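Local coordinates for ketosynthase (Streptomyces sp. MSC090213JE08, PDB 6KXD), which extends acyl chains by decarboxylative condensation, as the ketosynthase subunit of the ishigamide ketosynthase/chain length factor in a highly reducing type II polyketide synthase, at the interface of chains A and B. Coordinates in Å, arbitrary orientation; residue numbers count along the deposited sequence, not the author numbering. Chains: chain A, Ketosynthase; chain B, Ketosynthase.

Both contacts join the ketosynthase, chain A, to its companion of thiolase-like family, chain B, in the ketosynthase/chain length factor pair. Their C-alpha centres lie about 27 Å apart and they share no residue. Helix 125-137 of chain B connects them: residues just before it enter contact 2, and the loop just after it enters contact 1. On chain A, contact 1 uses a loop and the C-terminal half of helix 202-210, whereas contact 2 uses the turn between helices 137-140 and 147-156. Contact 1 lies towards the periphery and contact 2 nearer the core of the pair; the two hold helix 125-137 to chain A near both ends.

Contact 1: the interface of chains A and B. Residues chain A 49-50, 206, 209-210; chain B 140-142.
B:Phe142, with 92 Å² hidden, lays its ring against the aliphatic chain of A:Lys209. The CG methylene of the lysine stands over one face of the ring, offset toward its rim and 3.6 Å from the ring centroid, while CE passes 3.6 Å from CZ at the far end of the ring. A bend at chi2 (63°) turns the lysine chain along the phenyl ring, and its terminal NZ donates a hydrogen bond to the backbone O of A:Phe50 at 3.1 Å, nearly in line with that carbonyl. This bond ties the two chain A segments that meet chain B to each other.

B:Pro141 makes a second CH-pi contact. Its CG lies over the centre of the A:Phe50 ring, 3.3 Å from the centroid, and A:Ala206 CB meets the same ring at its edge. With a leucine replacing A:Phe50, the proline would probably lose the flat face beneath it and become less firmly seated.

The carbonyl O of A:Gly49 accepts a hydrogen bond from B:Arg140 NE at 2.9 Å, tilted out of the guanidinium plane. B:Phe142 CE1, from the same chain, sits 3.4 Å above the plane of the B:Arg140 guanidinium, over its centre, and probably helps to fix its rotation. Together, the two ring contacts and this bond clasp the chain B loop between the A:Gly49-A:Phe50 loop and helix 202-210, probably stabilising the pairing of ketosynthase and chain length factor.

Contact 2: the interface of chains A and B. Residues chain A 144-145; chain B 121-122, 362-363.
The methyl group of B:Thr121 presses on the flat side-chain amide of A:Asn144 at this junction of two thiolase-like subunits, the ketosynthase and the chain length factor. CG2 of the threonine lies directly over one face of the amide, 3.4 Å from the amide carbon CG, and is almost equally near the amide oxygen and nitrogen. The methyl stands anti to the threonine backbone N, which points it at the asparagine. The CB methylene of B:Met122 comes at the amide oxygen OD1 from nearer the edge, only slightly raised to the threonine's side, at 3.5 Å, a van der Waals contact rather than a bond.

Further along the methionine, a bend at chi2 (45°) brings the thioether back toward chain A. SD rests 3.7 Å from the methyl CB of A:Ala145 and also lies beside the backbone N of that residue. The asparagine and alanine, in the turn leading to helix 147-156, are thus lodged against the segment that leads from strand 114-119 into helix 125-137 of chain B.

At the polar rim, the turn between strands 354-360 and 365-373 of chain B approaches the asparagine from another side. The carboxylate of B:Asp363 divides its contacts: OD2 packs 3.3 Å from A:Asn144 CB, while OD1 reaches a bridging water at 2.7 Å. That water is also 2.9 Å from the backbone N of A:Asn144, and the angle of 151° at the hydrogen makes this half of the bridge fairly straight. Beyond the amide, B:Arg362 NH1 stays 3.7 Å from A:Asn144 ND2. The guanidinium and amide planes are 26° apart, although the side chains themselves cross at about a right angle, and both facing groups carry N-H donors.

Contact 1: the interface of chains A and B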
loop_
_atom_site.group_PDB
_atom_site.type_symbol
_atom_site.label_atom_id
_atom_site.label_comp_id
_atom_site.label_asym_id
_atom_site.label_seq_id
_atom_site.Cartn_x
_atom_site.Cartn_y
_atom_site.Cartn_z
ATOM N N GLY A 49 -17.936 26.517 1.755
ATOM C CA GLY A 49 -17.991 26.377 3.194
ATOM C C GLY A 49 -16.608 26.180 3.780
ATOM O O GLY A 49 -16.447 26.264 4.974
ATOM N N PHE A 50 -15.627 25.892 2.920
ATOM C CA PHE A 50 -14.248 25.644 3.337
ATOM C C PHE A 50 -13.509 26.969 3.536
ATOM O O PHE A 50 -12.380 26.964 4.056
ATOM C CB PHE A 50 -13.501 24.809 2.287
ATOM C CG PHE A 50 -13.822 23.342 2.325
ATOM C CD1 PHE A 50 -13.145 22.511 3.198
ATOM C CD2 PHE A 50 -14.784 22.782 1.494
ATOM C CE1 PHE A 50 -13.438 21.159 3.248
ATOM C CE2 PHE A 50 -15.065 21.425 1.544
ATOM C CZ PHE A 50 -14.414 20.622 2.447
ATOM N N ALA A 206 -10.611 18.572 3.327
ATOM C CA ALA A 206 -11.211 18.749 4.645
ATOM C C ALA A 206 -10.273 18.283 5.757
ATOM O O ALA A 206 -10.166 18.940 6.801
ATOM C CB ALA A 206 -12.512 18.030 4.720
ATOM N N LYS A 209 -7.466 20.947 5.836
ATOM C CA LYS A 209 -8.117 22.170 6.325
ATOM C C LYS A 209 -8.235 22.079 7.845
ATOM O O LYS A 209 -7.782 22.956 8.570
ATOM C CB LYS A 209 -9.509 22.333 5.717
ATOM C CG LYS A 209 -10.279 23.560 6.182
ATOM C CD LYS A 209 -9.633 24.864 5.808
ATOM C CE LYS A 209 -10.309 26.013 6.536
ATOM N NZ LYS A 209 -9.965 27.321 5.929
ATOM N N ARG A 210 -8.857 21.005 8.312
ATOM C CA ARG A 210 -9.165 20.870 9.722
ATOM C C ARG A 210 -7.893 20.802 10.576
ATOM O O ARG A 210 -7.922 21.186 11.740
ATOM C CB ARG A 210 -10.020 19.645 10.024
ATOM C CG ARG A 210 -10.432 19.558 11.487
ATOM C CD ARG A 210 -11.005 20.861 12.033
ATOM N NE ARG A 210 -11.418 20.675 13.395
ATOM C CZ ARG A 210 -10.615 20.839 14.435
ATOM N NH1 ARG A 210 -9.367 21.238 14.263
ATOM N NH2 ARG A 210 -11.066 20.601 15.653
ATOM N N ARG B 140 -19.781 23.450 8.887
ATOM C CA ARG B 140 -18.893 23.686 7.811
ATOM C C ARG B 140 -18.302 22.337 7.399
ATOM O O ARG B 140 -18.378 21.371 8.162
ATOM C CB ARG B 140 -17.916 24.782 8.226
ATOM C CG ARG B 140 -18.612 26.137 8.334
ATOM C CD ARG B 140 -17.697 27.306 8.589
ATOM N NE ARG B 140 -16.776 27.590 7.500
ATOM C CZ ARG B 140 -15.588 28.152 7.671
ATOM N NH1 ARG B 140 -15.154 28.426 8.891
ATOM N NH2 ARG B 140 -14.826 28.434 6.633
ATOM N N PRO B 141 -17.784 22.217 6.161
ATOM C CA PRO B 141 -17.405 20.905 5.619
ATOM C C PRO B 141 -16.064 20.338 6.126
ATOM O O PRO B 141 -15.604 19.293 5.642
ATOM C CB PRO B 141 -17.342 21.186 4.112
ATOM C CG PRO B 141 -16.888 22.616 4.029
ATOM C CD PRO B 141 -17.585 23.301 5.189
ATOM N N PHE B 142 -15.409 21.049 7.044
ATOM C CA PHE B 142 -14.193 20.563 7.685
ATOM C C PHE B 142 -14.407 20.493 9.193
ATOM O O PHE B 142 -13.431 20.351 9.937
ATOM C CB PHE B 142 -13.021 21.446 7.289
ATOM C CG PHE B 142 -13.116 22.874 7.754
ATOM C CD1 PHE B 142 -13.867 23.799 7.046
ATOM C CD2 PHE B 142 -12.404 23.302 8.862
ATOM C CE1 PHE B 142 -13.915 25.125 7.447
ATOM C CE2 PHE B 142 -12.452 24.627 9.264
ATOM C CZ PHE B 142 -13.212 25.536 8.556
#

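Contact 2: the interface of chains A and B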
loop_
_atom_site.group_PDB
_atom_site.type_symbol
_atom_site.label_atom_id
_atom_site.label_comp_id
_atom_site.label_asym_id
_atom_site.label_seq_id
_atom_site.Cartn_x
_atom_site.Cartn_y
_atom_site.Cartn_z
ATOM N N ASN A 144 -11.782 0.393 -4.003
ATOM C CA ASN A 144 -10.720 -0.277 -3.204
ATOM C C ASN A 144 -9.375 -0.042 -3.881
ATOM O O ASN A 144 -9.227 -0.155 -5.114
ATOM C CB ASN A 144 -11.054 -1.744 -2.963
ATOM C CG ASN A 144 -12.342 -1.918 -2.192
ATOM O OD1 ASN A 144 -12.646 -1.137 -1.296
ATOM N ND2 ASN A 144 -13.119 -2.911 -2.570
ATOM N N ALA A 145 -8.369 0.276 -3.064
ATOM C CA ALA A 145 -7.117 0.785 -3.517
ATOM C C ALA A 145 -6.354 -0.233 -4.383
ATOM O O ALA A 145 -5.573 0.176 -5.218
ATOM C CB ALA A 145 -6.278 1.194 -2.314
ATOM N N THR B 121 -8.056 -3.814 2.464
ATOM C CA THR B 121 -8.910 -3.568 1.295
ATOM C C THR B 121 -8.898 -2.064 1.035
ATOM O O THR B 121 -8.373 -1.546 0.029
ATOM C CB THR B 121 -10.316 -4.122 1.513
ATOM O OG1 THR B 121 -10.297 -5.518 1.777
ATOM C CG2 THR B 121 -11.211 -3.886 0.319
ATOM N N MET B 122 -9.414 -1.322 2.012
ATOM C CA MET B 122 -9.460 0.099 1.862
ATOM C C MET B 122 -9.502 0.740 3.233
ATOM O O MET B 122 -10.083 1.794 3.420
ATOM C CB MET B 122 -10.712 0.478 1.061
ATOM C CG MET B 122 -10.686 1.865 0.498
ATOM S SD MET B 122 -9.152 2.296 -0.268
ATOM C CE MET B 122 -9.440 4.016 -0.681
ATOM N N ARG B 362 -12.105 -9.109 -6.037
ATOM C CA ARG B 362 -12.984 -8.495 -7.020
ATOM C C ARG B 362 -12.173 -7.676 -8.019
ATOM O O ARG B 362 -12.450 -7.697 -9.175
ATOM C CB ARG B 362 -14.027 -7.579 -6.373
ATOM C CG ARG B 362 -14.712 -6.671 -7.387
ATOM C CD ARG B 362 -16.173 -6.401 -7.109
ATOM N NE ARG B 362 -16.514 -6.567 -5.709
ATOM C CZ ARG B 362 -16.184 -5.725 -4.748
ATOM N NH1 ARG B 362 -15.301 -4.763 -4.970
ATOM N NH2 ARG B 362 -16.763 -5.843 -3.570
ATOM N N ASP B 363 -11.132 -6.988 -7.551
ATOM C CA ASP B 363 -10.437 -6.022 -8.383
ATOM C C ASP B 363 -9.516 -6.732 -9.393
ATOM O O ASP B 363 -8.783 -6.046 -10.075
ATOM C CB ASP B 363 -9.754 -4.982 -7.491
ATOM C CG ASP B 363 -10.749 -4.178 -6.634
ATOM O OD1 ASP B 363 -11.922 -4.039 -7.041
ATOM O OD2 ASP B 363 -10.351 -3.705 -5.555
HETATM O O HOH W 1 -12.563 -1.740 -5.810
#